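Local atomic coordinates of CheC domain protein (PDB entry 3IIC), a protein that belongs to the CheX family of the CheC-like superfamily and probably acts in chemotaxis as a phosphatase of phosphorylated CheY-type response regulators. Residues G41-L46 against E80-E85; N37-D42 against T146-I151. All blocks are in the same frame, centred on the assembly; numbering follows the deposited sequence.

In the fold
Contacts 1 and 2 lie on the two sides of one corner in the chain, at Asp42, and make a compact example of a chain held before and after it turns. They share Gly41 and Asp42, and their centres lie about 13 Å apart. Along the chain the loop 37-42 comes first and passes over Tyr148 of strand 147-154 in contact 2; the chain then enters strand 43-51, whose start meets the run into helix 84-107 in contact 1. Both reach the same antiparallel sheet, in which strand 54-62 lies between 43-51 and 147-154. Contact 1 thus joins sheet to helices, whereas contact 2 lays a loop on the sheet near the surface.

Contact 1: G41-L46 against E80-E85; sequences GDVSGL and ESIDEE
A classic beta bulge, in which Asp42 and Val43 both face Phe62 of the neighbouring strand, lies where the chain enters strand 43-51, and against it rests Ile82 from the loop leading into helix 84-107. Two consecutive residues of the bulge present their CB atoms to the same isoleucine. The CD1 methyl of Ile82 does most of the touching: it lies 3.7 Å from Asp42 CB and 3.8 Å from Val43 CG1. Its other branch takes a second position on the valine, with Ile82 CG2 4.0 Å from Val43 CB. The two branched side chains cross obliquely, and CD1 sits against both residues at once while CG2 stays on the valine. An extended ethyl arm gives CD1 this double reach, the methyl standing trans to CA about the CB-CG1 bond (chi2 169°). Only the aliphatic root of Asp42 takes part. Its carboxylate leads away from Ile82, and OD2 accepts a hydrogen bond from the backbone N of Glu64 while OD1 accepts one from that of Asn124, so that one residue offers carbon to the loop and charge to the start of helix 64-75 and the turn at Asn124. An alanine in place of Ile82 would probably open a gap beside Val43 CG1 and leave the CB of Asp42 without its apolar cover. No hydrogen bond links the two segments; the 125 Å² buried between them is apolar contact. Directly after Ile82, Asp83 takes the N-cap position of helix 84-107, its OD1 bonded to the backbone N of Val86, which fixes the loop where it becomes helix. Around this junction Val43 also packs on Ile67 of helix 64-75, on Phe62 of strand 54-62, and on Val119 and Ser121 of strand 113-122, while Ile82 touches Glu64 at the start of helix 64-75.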
loop_
_atom_site.group_PDB
_atom_site.type_symbol
_atom_site.label_atom_id
_atom_site.label_comp_id
_atom_site.label_asym_id
_atom_site.label_seq_id
_atom_site.Cartn_x
_atom_site.Cartn_y
_atom_site.Cartn_z
ATOM N N GLY A 41 11.134 -1.179 -8.213
ATOM C CA GLY A 41 10.729 -2.573 -8.371
ATOM C C GLY A 41 9.504 -2.704 -9.262
ATOM O O GLY A 41 8.902 -1.715 -9.652
ATOM N N ASP A 42 9.134 -3.950 -9.555
ATOM C CA ASP A 42 8.055 -4.275 -10.490
ATOM C C ASP A 42 6.781 -4.814 -9.852
ATOM O O ASP A 42 5.695 -4.704 -10.449
ATOM C CB ASP A 42 8.612 -5.210 -11.550
ATOM C CG ASP A 42 9.840 -4.637 -12.211
ATOM O OD1 ASP A 42 9.782 -3.479 -12.637
ATOM O OD2 ASP A 42 10.880 -5.324 -12.278
ATOM N N VAL A 43 6.909 -5.388 -8.659
ATOM C CA VAL A 43 5.763 -5.875 -7.888
ATOM C C VAL A 43 6.105 -5.695 -6.401
ATOM O O VAL A 43 7.224 -6.005 -6.002
ATOM C CB VAL A 43 5.332 -7.351 -8.228
ATOM C CG1 VAL A 43 6.439 -8.352 -7.976
ATOM C CG2 VAL A 43 4.045 -7.735 -7.470
ATOM N N SER A 44 5.170 -5.136 -5.629
ATOM C CA SER A 44 5.369 -4.912 -4.186
ATOM C C SER A 44 4.156 -5.333 -3.348
ATOM O O SER A 44 3.010 -5.150 -3.763
ATOM C CB SER A 44 5.647 -3.431 -3.895
ATOM O OG SER A 44 6.759 -2.942 -4.606
ATOM N N GLY A 45 4.424 -5.912 -2.175
ATOM C CA GLY A 45 3.384 -6.202 -1.200
ATOM C C GLY A 45 3.463 -5.086 -0.159
ATOM O O GLY A 45 4.558 -4.761 0.316
ATOM N N LEU A 46 2.309 -4.536 0.224
ATOM C CA LEU A 46 2.203 -3.421 1.206
ATOM C C LEU A 46 1.163 -3.717 2.292
ATOM O O LEU A 46 0.067 -4.177 1.988
ATOM C CB LEU A 46 1.889 -2.109 0.478
ATOM C CG LEU A 46 2.945 -1.768 -0.607
ATOM C CD1 LEU A 46 2.574 -2.282 -1.991
ATOM C CD2 LEU A 46 3.139 -0.293 -0.726
ATOM N N GLU A 80 6.965 -15.774 -17.298
ATOM C CA GLU A 80 7.187 -14.747 -18.383
ATOM C C GLU A 80 6.889 -13.289 -18.022
ATOM O O GLU A 80 7.659 -12.414 -18.430
ATOM C CB GLU A 80 6.535 -15.074 -19.753
ATOM C CG GLU A 80 7.374 -15.956 -20.671
ATOM C CD GLU A 80 6.707 -16.152 -22.017
ATOM O OE1 GLU A 80 5.535 -16.593 -22.037
ATOM O OE2 GLU A 80 7.354 -15.887 -23.060
ATOM N N SER A 81 5.757 -13.029 -17.346
ATOM C CA SER A 81 5.409 -11.691 -16.812
ATOM C C SER A 81 4.781 -11.815 -15.419
ATOM O O SER A 81 4.480 -12.918 -14.955
ATOM C CB SER A 81 4.432 -10.952 -17.734
ATOM O OG SER A 81 3.098 -11.397 -17.542
ATOM N N ILE A 82 4.539 -10.673 -14.788
ATOM C CA ILE A 82 3.940 -10.627 -13.455
ATOM C C ILE A 82 2.425 -10.641 -13.634
ATOM O O ILE A 82 1.854 -9.660 -14.077
ATOM C CB ILE A 82 4.439 -9.415 -12.649
ATOM C CG1 ILE A 82 5.930 -9.575 -12.365
ATOM C CG2 ILE A 82 3.667 -9.273 -11.338
ATOM C CD1 ILE A 82 6.567 -8.318 -11.804
ATOM N N ASP A 83 1.802 -11.767 -13.274
ATOM C CA ASP A 83 0.359 -11.988 -13.414
ATOM C C ASP A 83 -0.296 -12.150 -12.049
ATOM O O ASP A 83 0.320 -11.851 -11.017
ATOM C CB ASP A 83 0.077 -13.170 -14.391
ATOM C CG ASP A 83 0.710 -14.480 -13.966
ATOM O OD1 ASP A 83 1.204 -14.644 -12.811
ATOM O OD2 ASP A 83 0.737 -15.363 -14.843
ATOM N N GLU A 84 -1.556 -12.576 -12.053
ATOM C CA GLU A 84 -2.310 -12.789 -10.846
ATOM C C GLU A 84 -1.675 -13.852 -9.956
ATOM O O GLU A 84 -1.700 -13.667 -8.737
ATOM C CB GLU A 84 -3.765 -13.131 -11.142
ATOM C CG GLU A 84 -4.680 -12.868 -9.958
ATOM C CD GLU A 84 -6.076 -13.444 -10.139
ATOM O OE1 GLU A 84 -7.040 -12.641 -10.106
ATOM O OE2 GLU A 84 -6.208 -14.687 -10.306
ATOM N N GLU A 85 -1.131 -14.947 -10.519
ATOM C CA GLU A 85 -0.442 -15.988 -9.708
ATOM C C GLU A 85 0.669 -15.324 -8.908
ATOM O O GLU A 85 0.792 -15.544 -7.710
ATOM C CB GLU A 85 0.197 -17.136 -10.536
ATOM C CG GLU A 85 -0.708 -18.269 -10.979
ATOM C CD GLU A 85 0.070 -19.596 -11.157
ATOM O OE1 GLU A 85 1.187 -19.615 -11.726
ATOM O OE2 GLU A 85 -0.443 -20.636 -10.706
#

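Contact 2: N37-D42 against T146-I151; sequences NLAKGD and TAYIEI
Ala39 and Tyr148 meet in a CH-pi contact: the methyl CB of Ala39 stands 3.4 Å from the centroid of the Tyr148 ring and only 3° off its normal. Such centring makes the methyl nearly equidistant from all six ring carbons, with CD1 of Tyr148 at 3.6 Å from Ala39 CB. The opposite face of the ring takes Thr146 CG2, from the same segment, 3.6 Å above the plane and displaced toward the rim. With CG of Tyr148 turned opposite the carbonyl carbon and beside the backbone N (chi1 -64°), and chi2 at -84°, the ring is laid flat between these two methyls, while Pro139 of strand 134-141 packs against the side chain as well.

Away from the ring centre the contact thins. Lys40 O approaches Tyr148 CE2 obliquely at 3.6 Å, but Lys40 sets its CB away from the strand, and the residue is exposed. The CB of Asn37 likewise turns from the strand, its OD1 bonded to Thr126 OG1 and its ND2 to Glu84 OE1 of the second subunit.

No hydrogen bond crosses between the two segments. Their mutual attraction is probably dispersion and the weak pull of a methyl toward an aromatic face, while the polar groups of Asn37 are spent on Thr126 and on the dimer partner.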
loop_
_atom_site.group_PDB
_atom_site.type_symbol
_atom_site.label_atom_id
_atom_site.label_comp_id
_atom_site.label_asym_id
_atom_site.label_seq_id
_atom_site.Cartn_x
_atom_site.Cartn_y
_atom_site.Cartn_z
ATOM N N ASN A 37 11.400 6.268 -1.428
ATOM C CA ASN A 37 10.957 6.676 -2.769
ATOM C C ASN A 37 12.145 6.694 -3.750
ATOM O O ASN A 37 12.155 7.437 -4.729
ATOM C CB ASN A 37 10.190 8.020 -2.742
ATOM C CG ASN A 37 9.197 8.146 -3.880
ATOM O OD1 ASN A 37 8.495 7.192 -4.224
ATOM N ND2 ASN A 37 9.109 9.335 -4.450
ATOM N N LEU A 38 13.139 5.851 -3.464
ATOM C CA LEU A 38 14.366 5.732 -4.253
ATOM C C LEU A 38 14.462 4.360 -4.929
ATOM O O LEU A 38 14.734 4.281 -6.106
ATOM C CB LEU A 38 15.586 5.984 -3.351
ATOM C CG LEU A 38 15.711 7.324 -2.616
ATOM C CD1 LEU A 38 16.980 7.308 -1.793
ATOM C CD2 LEU A 38 15.735 8.486 -3.569
ATOM N N ALA A 39 14.213 3.290 -4.192
ATOM C CA ALA A 39 14.329 1.941 -4.726
ATOM C C ALA A 39 13.207 1.666 -5.739
ATOM O O ALA A 39 12.070 2.037 -5.520
ATOM C CB ALA A 39 14.322 0.899 -3.583
ATOM N N LYS A 40 13.560 1.065 -6.863
ATOM C CA LYS A 40 12.623 0.698 -7.902
ATOM C C LYS A 40 12.378 -0.801 -7.919
ATOM O O LYS A 40 13.274 -1.582 -7.639
ATOM C CB LYS A 40 13.101 1.197 -9.273
ATOM C CG LYS A 40 13.004 2.718 -9.371
ATOM C CD LYS A 40 13.528 3.288 -10.657
ATOM C CE LYS A 40 13.238 4.794 -10.692
ATOM N NZ LYS A 40 14.002 5.463 -11.752
ATOM N N GLY A 41 11.134 -1.179 -8.213
ATOM C CA GLY A 41 10.729 -2.573 -8.371
ATOM C C GLY A 41 9.504 -2.704 -9.262
ATOM O O GLY A 41 8.902 -1.715 -9.652
ATOM N N ASP A 42 9.134 -3.950 -9.555
ATOM C CA ASP A 42 8.055 -4.275 -10.490
ATOM C C ASP A 42 6.781 -4.814 -9.852
ATOM O O ASP A 42 5.695 -4.704 -10.449
ATOM C CB ASP A 42 8.612 -5.210 -11.550
ATOM C CG ASP A 42 9.840 -4.637 -12.211
ATOM O OD1 ASP A 42 9.782 -3.479 -12.637
ATOM O OD2 ASP A 42 10.880 -5.324 -12.278
ATOM N N THR A 146 17.147 -8.037 -7.069
ATOM C CA THR A 146 17.090 -7.425 -5.734
ATOM C C THR A 146 15.679 -7.295 -5.174
ATOM O O THR A 146 14.731 -7.009 -5.919
ATOM C CB THR A 146 17.740 -6.003 -5.826
ATOM O OG1 THR A 146 19.068 -6.115 -6.345
ATOM C CG2 THR A 146 17.784 -5.279 -4.468
ATOM N N ALA A 147 15.532 -7.557 -3.872
ATOM C CA ALA A 147 14.280 -7.308 -3.153
ATOM C C ALA A 147 14.595 -6.178 -2.184
ATOM O O ALA A 147 15.739 -6.018 -1.763
ATOM C CB ALA A 147 13.752 -8.538 -2.414
ATOM N N TYR A 148 13.587 -5.365 -1.880
ATOM C CA TYR A 148 13.699 -4.269 -0.890
ATOM C C TYR A 148 12.603 -4.416 0.136
ATOM O O TYR A 148 11.452 -4.639 -0.258
ATOM C CB TYR A 148 13.518 -2.906 -1.535
ATOM C CG TYR A 148 14.580 -2.573 -2.518
ATOM C CD1 TYR A 148 15.801 -2.014 -2.100
ATOM C CD2 TYR A 148 14.376 -2.800 -3.888
ATOM C CE1 TYR A 148 16.793 -1.690 -3.031
ATOM C CE2 TYR A 148 15.343 -2.465 -4.816
ATOM C CZ TYR A 148 16.549 -1.922 -4.383
ATOM O OH TYR A 148 17.483 -1.638 -5.311
ATOM N N ILE A 149 12.937 -4.297 1.426
ATOM C CA ILE A 149 11.930 -4.276 2.483
ATOM C C ILE A 149 12.031 -2.932 3.169
ATOM O O ILE A 149 13.124 -2.528 3.561
ATOM C CB ILE A 149 12.053 -5.452 3.484
ATOM C CG1 ILE A 149 10.849 -5.508 4.423
ATOM C CG2 ILE A 149 13.378 -5.380 4.330
ATOM C CD1 ILE A 149 10.791 -6.843 5.162
ATOM N N GLU A 150 10.896 -2.224 3.289
ATOM C CA GLU A 150 10.814 -0.978 4.042
ATOM C C GLU A 150 9.881 -1.156 5.246
ATOM O O GLU A 150 8.753 -1.631 5.095
ATOM C CB GLU A 150 10.399 0.210 3.174
ATOM C CG GLU A 150 10.180 1.529 3.951
ATOM C CD GLU A 150 10.072 2.781 3.081
ATOM O OE1 GLU A 150 10.007 2.700 1.823
ATOM O OE2 GLU A 150 10.018 3.871 3.685
ATOM N N ILE A 151 10.378 -0.805 6.434
ATOM C CA ILE A 151 9.589 -0.813 7.679
ATOM C C ILE A 151 9.548 0.622 8.212
ATOM O O ILE A 151 10.576 1.283 8.327
ATOM C CB ILE A 151 10.169 -1.755 8.812
ATOM C CG1 ILE A 151 10.389 -3.202 8.291
ATOM C CG2 ILE A 151 9.235 -1.726 10.076
ATOM C CD1 ILE A 151 11.818 -3.532 7.876
#